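Local coordinates for uncharacterized protein SP1917 (Streptococcus pneumoniae, PDB 3C9P) that is of unknown function but belongs to the DUF2200 family of uncharacterised bacterial proteins and folds as a small, mainly helical domain, at residues A[17-20]-A[21-25]. Residues are numbered along the deposited sequence; the frame is centred on the assembly and turned at random.
Sequences YLAL and IAKVE
Tyr17 and Ile21, one turn apart on the same helix, meet through the end of the isoleucine chain and the side of the tyrosine ring. The Ile21 side chain extends to the preceding turn, CD1 leading. At its root, Ile21 CB packs 3.6 Å from Leu18 O. With CG1 anti to the carbonyl carbon (chi1 -71°), the longer branch runs back past the next carbonyl, Ile21 CG1 lying 3.7 Å from Tyr17 O. At the tip, Ile21 CD1 approaches the Tyr17 ring obliquely, 3.5 Å from Tyr17 CE2 and a little farther from CD2. The ring is brought there by a CG anti to its backbone N (chi1 -173°); Tyr17 OH is hydrogen-bonded to His35 ND1, tying the ring to helix 31-42. CD2 of Leu18 borders the same isoleucine methyl more loosely.

On another, exposed flank, Lys23 in the conformer described, one of two, runs back past Ala19 O, and its NZ ends beside Leu20 CD2.

Beneath these side chains, four successive backbone bonds join the turns, from Ile21 N to Tyr17 O through to Val24 N to Leu20 O, the shortest being Ala22 N to Leu18 O at 2.9 Å. Leu20 and Val24 face helix 91-107, whereas Tyr17 and Ile21 meet helix 31-42. Regular i to i+4 bonding, with buried side chains directed at two neighbouring helices, is characteristic of a regular alpha-helix, here 13-26, packed against helices 31-42 and 91-107 in a compact helical fold.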
# COMPACT_ATOMS: atom_id res chain seq x y z
N TYR A 17 -5.02 6.16 4.86
CA TYR A 17 -5.52 4.93 4.27
C TYR A 17 -6.89 5.12 3.64
O TYR A 17 -7.17 4.60 2.52
CB TYR A 17 -5.52 3.80 5.33
CG TYR A 17 -5.86 2.46 4.76
CD1 TYR A 17 -4.94 1.76 3.96
CD2 TYR A 17 -7.10 1.87 5.04
CE1 TYR A 17 -5.26 0.51 3.43
CE2 TYR A 17 -7.42 0.60 4.52
CZ TYR A 17 -6.50 -0.05 3.71
OH TYR A 17 -6.80 -1.28 3.21
N LEU A 18 -7.76 5.87 4.32
CA LEU A 18 -9.08 6.18 3.75
C LEU A 18 -9.02 7.03 2.47
O LEU A 18 -9.84 6.87 1.55
CB LEU A 18 -10.02 6.81 4.79
CG LEU A 18 -10.40 5.88 5.96
CD1 LEU A 18 -11.08 6.71 7.04
CD2 LEU A 18 -11.29 4.78 5.49
N ALA A 19 -8.01 7.89 2.37
CA ALA A 19 -7.77 8.61 1.11
C ALA A 19 -7.36 7.68 -0.04
O ALA A 19 -7.75 7.93 -1.18
CB ALA A 19 -6.72 9.72 1.31
N LEU A 20 -6.57 6.63 0.24
CA LEU A 20 -6.25 5.60 -0.77
C LEU A 20 -7.53 4.94 -1.29
O LEU A 20 -7.75 4.82 -2.50
CB LEU A 20 -5.35 4.49 -0.19
CG LEU A 20 -3.87 4.64 0.17
CD1 LEU A 20 -3.36 3.30 0.67
CD2 LEU A 20 -3.04 5.13 -1.00
N ILE A 21 -8.37 4.53 -0.35
CA ILE A 21 -9.67 3.94 -0.68
C ILE A 21 -10.53 4.89 -1.52
O ILE A 21 -11.13 4.47 -2.51
CB ILE A 21 -10.42 3.49 0.59
CG1 ILE A 21 -9.72 2.25 1.16
CG2 ILE A 21 -11.91 3.17 0.27
CD1 ILE A 21 -10.05 1.95 2.56
N ALA A 22 -10.56 6.16 -1.14
CA ALA A 22 -11.36 7.13 -1.88
C ALA A 22 -10.91 7.24 -3.34
O ALA A 22 -11.74 7.34 -4.21
CB ALA A 22 -11.33 8.49 -1.21
N LYS A 23 -9.58 7.24 -3.58
CA LYS A 23 -9.01 7.24 -4.93
C LYS A 23 -9.54 6.06 -5.73
O LYS A 23 -9.97 6.22 -6.87
CB LYS A 23 -7.48 7.15 -4.85
CG LYS A 23 -6.80 8.40 -4.32
CD LYS A 23 -5.47 8.09 -3.66
CE LYS A 23 -4.94 9.30 -2.89
NZ LYS A 23 -3.96 8.88 -1.84
N VAL A 24 -9.51 4.87 -5.12
CA VAL A 24 -9.96 3.68 -5.83
C VAL A 24 -11.48 3.71 -6.07
O VAL A 24 -11.95 3.38 -7.16
CB VAL A 24 -9.53 2.40 -5.09
CG1 VAL A 24 -10.14 1.16 -5.74
CG2 VAL A 24 -7.99 2.31 -5.10
N GLU A 25 -12.24 4.12 -5.07
CA GLU A 25 -13.71 4.18 -5.25
C GLU A 25 -14.12 5.20 -6.28
O GLU A 25 -15.07 4.95 -7.03
CB GLU A 25 -14.41 4.42 -3.91
CG GLU A 25 -14.31 3.17 -3.01
CD GLU A 25 -15.25 3.25 -1.80
OE1 GLU A 25 -15.71 4.35 -1.47
OE2 GLU A 25 -15.53 2.20 -1.19